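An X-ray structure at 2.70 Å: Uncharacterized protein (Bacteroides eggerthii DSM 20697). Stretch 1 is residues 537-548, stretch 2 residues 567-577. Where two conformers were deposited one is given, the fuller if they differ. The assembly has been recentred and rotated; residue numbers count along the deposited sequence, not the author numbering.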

# COMPACT_ATOMS: atom_id res chain seq x y z
N THR A 537 21.04 -4.40 -26.52
CA THR A 537 19.85 -4.91 -25.82
C THR A 537 18.66 -3.93 -25.81
O THR A 537 17.53 -4.36 -25.53
N LEU A 538 18.91 -2.63 -26.11
CA LEU A 538 17.91 -1.55 -26.12
C LEU A 538 16.72 -1.90 -26.97
O LEU A 538 16.88 -2.14 -28.16
N LYS A 539 15.53 -1.92 -26.35
CA LYS A 539 14.24 -2.24 -26.95
C LYS A 539 13.40 -0.99 -27.23
O LYS A 539 12.67 -0.98 -28.23
N GLY A 540 13.48 0.02 -26.37
CA GLY A 540 12.70 1.25 -26.54
C GLY A 540 13.40 2.56 -26.22
O GLY A 540 14.15 2.65 -25.24
N PHE A 541 13.12 3.59 -27.03
CA PHE A 541 13.68 4.93 -26.92
C PHE A 541 12.59 5.98 -27.11
O PHE A 541 11.85 5.93 -28.10
N GLY A 542 12.52 6.92 -26.17
CA GLY A 542 11.56 8.02 -26.19
C GLY A 542 12.26 9.36 -26.15
O GLY A 542 13.13 9.58 -25.29
N ILE A 543 11.92 10.24 -27.10
CA ILE A 543 12.52 11.56 -27.20
C ILE A 543 11.44 12.53 -27.74
O ILE A 543 11.74 13.49 -28.46
N ARG A 544 10.18 12.29 -27.35
CA ARG A 544 9.03 13.12 -27.71
C ARG A 544 9.12 14.52 -27.08
O ARG A 544 9.79 14.70 -26.06
N ASN A 545 8.39 15.49 -27.69
CA ASN A 545 8.18 16.88 -27.26
C ASN A 545 9.44 17.58 -26.68
O ASN A 545 9.41 18.09 -25.55
N GLN A 546 10.52 17.68 -27.46
CA GLN A 546 11.71 18.41 -27.00
C GLN A 546 11.49 19.92 -27.16
O GLN A 546 11.19 20.39 -28.26
N ARG A 547 11.59 20.67 -26.06
CA ARG A 547 11.34 22.12 -26.04
C ARG A 547 12.37 22.88 -25.19
O ARG A 547 12.88 22.33 -24.21
N ASP A 548 12.62 24.17 -25.52
CA ASP A 548 13.51 24.99 -24.71
C ASP A 548 12.64 25.85 -23.76
O ASP A 548 11.41 25.67 -23.72
N SER A 567 18.14 -4.71 -31.20
CA SER A 567 16.97 -5.06 -30.40
C SER A 567 15.87 -4.02 -30.41
O SER A 567 14.80 -4.32 -29.89
N LEU A 568 16.11 -2.81 -30.97
CA LEU A 568 15.11 -1.72 -30.90
C LEU A 568 13.84 -2.05 -31.67
O LEU A 568 13.91 -2.32 -32.86
N THR A 569 12.68 -2.01 -30.97
CA THR A 569 11.37 -2.29 -31.59
C THR A 569 10.39 -1.11 -31.41
O THR A 569 9.38 -1.06 -32.11
N GLN A 570 10.73 -0.12 -30.57
CA GLN A 570 9.85 1.02 -30.39
C GLN A 570 10.64 2.32 -30.29
O GLN A 570 11.49 2.48 -29.41
N LEU A 571 10.31 3.28 -31.18
CA LEU A 571 10.91 4.61 -31.20
C LEU A 571 9.84 5.66 -31.19
O LEU A 571 9.02 5.72 -32.10
N GLN A 572 9.89 6.53 -30.17
CA GLN A 572 8.97 7.64 -30.03
C GLN A 572 9.72 8.93 -30.22
O GLN A 572 10.53 9.28 -29.38
N ILE A 573 9.49 9.62 -31.35
CA ILE A 573 10.18 10.88 -31.70
C ILE A 573 9.14 11.94 -32.14
O ILE A 573 9.50 12.97 -32.72
N GLY A 574 7.88 11.71 -31.81
CA GLY A 574 6.80 12.63 -32.15
C GLY A 574 6.86 13.97 -31.45
O GLY A 574 7.51 14.12 -30.41
N SER A 575 6.14 14.97 -32.03
CA SER A 575 5.98 16.34 -31.55
C SER A 575 7.36 17.01 -31.39
O SER A 575 7.70 17.53 -30.33
N ASN A 576 8.15 16.97 -32.45
CA ASN A 576 9.46 17.61 -32.54
C ASN A 576 9.49 18.40 -33.84
O ASN A 576 8.43 18.77 -34.35
N ASP A 577 10.68 18.61 -34.41
CA ASP A 577 10.83 19.28 -35.69
C ASP A 577 11.82 18.50 -36.56
O ASP A 577 12.68 19.09 -37.22

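How does the contact begin? Leu538 (chi1 t, chi2 p) sets its CD2 3.8 Å from CD1 of Leu568, whose side chain is likewise t, p. A water joins the backbones here, donating to Leu538 O at 2.8 Å and accepting from Ser567 N at 3.0 Å; the CA-to-CB bond of Ser567 (m) points toward stretch 1. Lys539 points its CB away; its carbonyl accepts from the backbone N of Thr569 and Gln570.

What fills the parallel strand pair? Phe541 (t) shares a face with Leu571 (t, p): Phe541 CD1 lies 4.0 Å from Leu571 CD1, and Phe541 CB lies 4.1 Å from Leu568 CD1. The other face has Gly540 and Gly542 beside Gln570 and Gln572, so these two strand positions offer no side chain, though Arg544 CG lies 4.1 Å from Gln572 CB. Next, Ile543 (t) brings CG2 within 3.7 Å of Ile573 CG1 (t).

What joins the backbone bonds beyond the strands? Asn576 (m) acts as a clamp: its ND2 donates to Ile543 O at 2.9 Å. Arg544 (m) lays one guanidinium face over Gly574 O. The Asn576 OD1 accepts from Gln546 N at 2.9 Å. A second water donates to Asn576 OD1 at 2.6 Å and Gln546 O at 2.7 Å.

How does Arg547 close the contact? Arg547 (m, m) reaches Ser575 O with NH1 and NH2, both at 3.0 Å. Ser575 (t) points its CA-to-CB bond toward stretch 1, and Arg547 NH2 adds a weak hydrogen bond to Ser575 OG at 2.9 Å.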

# COMPACT_ATOMS: atom_id res chain seq x y z
CB THR A 537 20.19 -5.26 -24.37
OG1 THR A 537 20.85 -4.14 -23.78
CG2 THR A 537 21.09 -6.46 -24.26
CB LEU A 538 18.53 -0.23 -26.61
CG LEU A 538 17.64 0.99 -26.60
CD1 LEU A 538 17.45 1.52 -25.18
CD2 LEU A 538 18.21 2.05 -27.46
CB LYS A 539 13.46 -3.18 -26.02
CG LYS A 539 13.23 -4.58 -26.58
CD LYS A 539 12.20 -5.35 -25.75
CE LYS A 539 12.80 -5.97 -24.52
NZ LYS A 539 11.77 -6.26 -23.48
CB PHE A 541 14.79 5.12 -27.98
CG PHE A 541 15.72 6.27 -27.72
CD1 PHE A 541 15.39 7.56 -28.12
CD2 PHE A 541 16.92 6.07 -27.04
CE1 PHE A 541 16.24 8.64 -27.85
CE2 PHE A 541 17.78 7.15 -26.77
CZ PHE A 541 17.44 8.42 -27.19
CB ILE A 543 13.87 11.56 -28.01
CG1 ILE A 543 14.74 12.82 -27.78
CG2 ILE A 543 13.76 11.12 -29.51
CD1 ILE A 543 15.95 12.54 -27.08
CB ARG A 544 7.74 12.44 -27.24
CG ARG A 544 7.09 11.47 -28.22
CD ARG A 544 5.69 11.04 -27.77
NE ARG A 544 4.87 12.20 -27.40
CZ ARG A 544 4.08 12.87 -28.23
NH1 ARG A 544 3.93 12.46 -29.49
NH2 ARG A 544 3.41 13.92 -27.81
CB ASN A 545 7.05 16.97 -26.23
CG ASN A 545 5.70 16.54 -26.73
OD1 ASN A 545 5.42 15.35 -26.88
ND2 ASN A 545 4.83 17.49 -26.99
CB GLN A 546 12.99 17.96 -27.73
CG GLN A 546 13.33 16.48 -27.57
CD GLN A 546 13.50 16.07 -26.15
OE1 GLN A 546 14.48 16.43 -25.50
NE2 GLN A 546 12.59 15.28 -25.65
CB ARG A 547 9.94 22.43 -25.47
CG ARG A 547 8.74 21.86 -26.20
CD ARG A 547 8.43 22.46 -27.56
NE ARG A 547 7.30 21.75 -28.15
CZ ARG A 547 7.40 20.60 -28.81
NH1 ARG A 547 8.60 20.06 -29.02
NH2 ARG A 547 6.32 20.00 -29.28
CB ASP A 548 14.46 25.84 -25.56
CG ASP A 548 13.86 26.91 -26.47
OD1 ASP A 548 12.65 27.19 -26.34
OD2 ASP A 548 14.62 27.48 -27.29
CB SER A 567 17.40 -5.30 -28.96
OG SER A 567 18.30 -6.39 -28.86
CB LEU A 568 15.69 -0.40 -31.40
CG LEU A 568 14.87 0.84 -31.11
CD1 LEU A 568 15.23 1.44 -29.78
CD2 LEU A 568 15.03 1.85 -32.19
CB THR A 569 10.75 -3.59 -31.08
OG1 THR A 569 10.51 -3.54 -29.68
CG2 THR A 569 11.56 -4.82 -31.46
CB GLN A 570 8.96 0.81 -29.14
CG GLN A 570 7.98 1.95 -28.87
CD GLN A 570 6.91 1.66 -27.86
OE1 GLN A 570 6.21 2.57 -27.41
NE2 GLN A 570 6.74 0.40 -27.46
CB LEU A 571 11.84 4.82 -32.41
CG LEU A 571 12.36 6.26 -32.60
CD1 LEU A 571 13.29 6.70 -31.45
CD2 LEU A 571 13.05 6.41 -33.94
CB GLN A 572 8.29 7.60 -28.67
CG GLN A 572 7.47 6.36 -28.40
CD GLN A 572 6.76 6.47 -27.07
OE1 GLN A 572 6.95 7.43 -26.31
NE2 GLN A 572 5.94 5.48 -26.74
CB ILE A 573 11.27 10.59 -32.78
CG1 ILE A 573 12.31 11.71 -32.87
CG2 ILE A 573 10.69 10.14 -34.15
CD1 ILE A 573 13.63 11.31 -33.52
CB SER A 575 5.16 16.39 -30.26
OG SER A 575 4.68 17.69 -30.00
CB ASN A 576 10.61 16.56 -32.44
CG ASN A 576 10.86 16.01 -31.05
OD1 ASN A 576 11.22 16.73 -30.13
ND2 ASN A 576 10.76 14.72 -30.90
CB ASP A 577 11.26 20.73 -35.48
CG ASP A 577 11.08 21.64 -36.69
OD1 ASP A 577 10.45 21.19 -37.69
OD2 ASP A 577 11.54 22.80 -36.62
O HOH W 1 19.17 -2.32 -29.77
O HOH W 2 11.51 19.29 -30.71